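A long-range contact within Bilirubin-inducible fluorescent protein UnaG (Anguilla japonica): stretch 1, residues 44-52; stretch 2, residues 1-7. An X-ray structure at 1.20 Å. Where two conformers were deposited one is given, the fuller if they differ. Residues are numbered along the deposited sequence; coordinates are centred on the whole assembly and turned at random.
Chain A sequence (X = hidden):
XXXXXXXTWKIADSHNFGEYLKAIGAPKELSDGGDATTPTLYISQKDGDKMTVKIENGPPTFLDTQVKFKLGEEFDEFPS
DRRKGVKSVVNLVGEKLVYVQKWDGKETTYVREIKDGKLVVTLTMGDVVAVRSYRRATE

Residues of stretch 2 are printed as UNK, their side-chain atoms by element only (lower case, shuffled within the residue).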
# COMPACT_ATOMS: atom_id res chain seq x y z
N SER A 44 12.12 2.93 -3.97
CA SER A 44 13.35 3.69 -4.05
C SER A 44 13.16 4.98 -3.23
O SER A 44 12.04 5.34 -2.88
CB SER A 44 13.71 3.95 -5.53
OG SER A 44 12.65 4.63 -6.19
N GLN A 45 14.26 5.59 -2.83
CA GLN A 45 14.16 6.78 -1.99
C GLN A 45 15.24 7.77 -2.32
O GLN A 45 16.26 7.43 -2.94
CB GLN A 45 14.23 6.41 -0.50
CG GLN A 45 15.62 6.07 0.03
CD GLN A 45 16.35 7.29 0.58
OE1 GLN A 45 15.72 8.26 1.01
NE2 GLN A 45 17.67 7.25 0.56
N LYS A 46 14.98 8.99 -1.88
CA LYS A 46 15.88 10.10 -2.06
C LYS A 46 15.89 10.92 -0.77
O LYS A 46 14.83 11.31 -0.29
CB LYS A 46 15.37 10.91 -3.27
CG LYS A 46 15.77 10.27 -4.60
CD LYS A 46 15.21 11.01 -5.80
CE LYS A 46 15.51 10.26 -7.10
NZ LYS A 46 14.42 10.43 -8.12
N ASP A 47 17.07 11.12 -0.19
CA ASP A 47 17.24 12.08 0.90
C ASP A 47 16.61 11.71 2.24
O ASP A 47 16.61 12.51 3.18
CB ASP A 47 16.71 13.45 0.45
CG ASP A 47 17.54 14.04 -0.66
OD1 ASP A 47 18.79 14.00 -0.53
OD2 ASP A 47 16.96 14.54 -1.65
N GLY A 48 16.08 10.50 2.34
CA GLY A 48 15.48 10.04 3.58
C GLY A 48 14.08 10.59 3.78
O GLY A 48 13.44 10.29 4.79
N ASP A 49 13.59 11.38 2.83
CA ASP A 49 12.23 11.91 2.94
C ASP A 49 11.44 11.91 1.64
O ASP A 49 10.33 12.41 1.61
CB ASP A 49 12.25 13.33 3.51
CG ASP A 49 12.77 14.35 2.53
OD1 ASP A 49 13.36 13.94 1.50
OD2 ASP A 49 12.61 15.56 2.78
N LYS A 50 12.00 11.35 0.56
CA LYS A 50 11.25 11.20 -0.69
C LYS A 50 11.28 9.75 -1.11
O LYS A 50 12.32 9.09 -1.00
CB LYS A 50 11.83 12.07 -1.80
CG LYS A 50 11.49 13.57 -1.63
CD LYS A 50 12.25 14.44 -2.63
CE LYS A 50 13.71 14.67 -2.21
NZ LYS A 50 13.85 15.32 -0.85
N MET A 51 10.14 9.23 -1.58
CA MET A 51 10.06 7.84 -2.02
C MET A 51 9.31 7.70 -3.32
O MET A 51 8.43 8.49 -3.64
CB MET A 51 9.35 6.97 -0.95
CG MET A 51 10.05 7.02 0.39
SD MET A 51 9.26 6.02 1.68
CE MET A 51 9.45 4.36 1.04
N THR A 52 9.67 6.66 -4.06
CA THR A 52 8.90 6.23 -5.22
C THR A 52 8.62 4.75 -5.04
O THR A 52 9.52 4.00 -4.68
CB THR A 52 9.70 6.42 -6.49
OG1 THR A 52 9.92 7.82 -6.68
CG2 THR A 52 8.97 5.89 -7.69
N UNK A 1 14.83 4.45 9.41
CA UNK A 1 14.14 5.54 8.66
C UNK A 1 13.43 4.99 7.41
O UNK A 1 12.72 3.99 7.48
c UNK A 1 16.97 8.72 6.86
c UNK A 1 15.17 6.63 8.34
c UNK A 1 16.51 6.12 7.78
s UNK A 1 17.75 7.43 7.81
N UNK A 2 13.59 5.65 6.26
CA UNK A 2 13.00 5.18 5.03
C UNK A 2 13.93 4.19 4.32
O UNK A 2 13.46 3.35 3.56
c UNK A 2 12.50 6.07 2.70
c UNK A 2 12.73 6.41 4.15
c UNK A 2 11.55 7.26 4.75
N UNK A 3 15.23 4.28 4.60
CA UNK A 3 16.23 3.47 3.94
C UNK A 3 15.91 1.96 3.99
O UNK A 3 16.06 1.24 2.99
o UNK A 3 18.22 7.48 4.50
c UNK A 3 17.60 3.76 4.57
c UNK A 3 18.25 5.10 4.14
o UNK A 3 16.70 6.34 5.60
c UNK A 3 17.67 6.39 4.80
N UNK A 4 15.42 1.51 5.14
CA UNK A 4 15.19 0.08 5.36
C UNK A 4 14.11 -0.50 4.44
O UNK A 4 14.08 -1.72 4.21
c UNK A 4 13.51 0.47 7.28
n UNK A 4 12.12 2.27 9.57
c UNK A 4 14.81 -0.20 6.82
c UNK A 4 11.91 0.85 9.22
c UNK A 4 13.19 0.14 8.74
N UNK A 5 13.24 0.36 3.92
CA UNK A 5 12.18 -0.10 3.01
C UNK A 5 12.65 -0.28 1.57
O UNK A 5 11.94 -0.90 0.76
c UNK A 5 8.93 1.02 6.84
c UNK A 5 10.48 1.95 5.22
c UNK A 5 10.25 0.89 4.35
c UNK A 5 9.35 -0.11 4.73
c UNK A 5 10.97 0.85 3.03
c UNK A 5 8.69 -0.05 5.97
c UNK A 5 9.83 2.02 6.45
N UNK A 6 13.80 0.27 1.23
CA UNK A 6 14.25 0.31 -0.16
C UNK A 6 14.46 -1.05 -0.78
O UNK A 6 14.86 -2.01 -0.11
c UNK A 6 15.09 2.68 0.01
c UNK A 6 15.51 1.23 -0.26
c UNK A 6 16.20 1.15 -1.60
N UNK A 7 14.15 -1.13 -2.07
CA UNK A 7 14.46 -2.31 -2.87
C UNK A 7 13.21 -3.08 -3.24
O UNK A 7 12.07 -2.57 -3.19
O HOH W 1 19.36 9.06 2.47

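Position 1 carries four side-chain atoms in an unbranched run, two carbons, a sulfur and a last carbon. That terminal carbon lies 3.8 Å from the CA of Gly48. A thioether in a straight chain is methionine, so this is Met1, with CE over the glycine. An ideal CB on Gly48 would sit 2.8 Å from Met1 CE, a clash.

Position 2 has three carbons, one bearing the other two, with no heteroatom. CA to CB points toward stretch 1, and the two terminal carbons reach the sulfur of Met51, CB of Gln45 and the carbonyl of Gly48. Three carbons branching at CB are valine: Val2. Its CG1 lies 3.4 Å from Met51 SD and 3.7 Å from Gln45 CB, while its CG2 is 3.6 Å from Gly48 O. No residue of its stretch is covered more by the hairpin.

Position 3 shows three carbons, the third carrying two oxygens, one of which lies 4.0 Å from Gln45 NE2 and 3.9 Å from Gly48 CA. A carboxylate two carbons beyond CB makes it Glu3. Its CB points sideways, yet its end comes nearer. A water closes the gap to Gln45, donating to Glu3 OE2 at 2.8 Å and accepting from Gln45 NE2 at 3.1 Å.

Position 4 has four carbons in a row ending in nitrogen and touches nothing on stretch 1. It is lysine, Lys4, and it turns back on its own stretch, NZ donating to Met1 O at 2.8 Å.

Position 5 is one carbon followed by a six-carbon ring with no hydroxyl, and its CB lies 4.3 Å from Met51 CE, a looser apolar contact. It is Phe5.

Position 6 repeats the three-carbon fork of position 2, but its CB points sideways; one branch lies against the side chain of Gln45. It is Val6, with CG2 3.4 Å from Gln45 CG.

Position 7 has no side-chain atoms and is glycine. At Gly7 an ideal CB would be jammed against the preceding carbonyl O, so the backbone itself calls for glycine.

The contact works by packing, without a direct hydrogen bond between the stretches. A short 3-10 segment, held by Phe5 N to Val2 O and Val6 N to Glu3 O, lets Val2 and Phe5 both meet Met51. Across the hairpin, Gln45 offers its aliphatic part to both valines, while its OE1 accepts from Gly48 N at 2.6 Å and ties down the turn. The rule is compact: pack branched carbons against the hairpin, and let water join the polar ends.

Stretch 2, residues 1-7: MVEKFVG
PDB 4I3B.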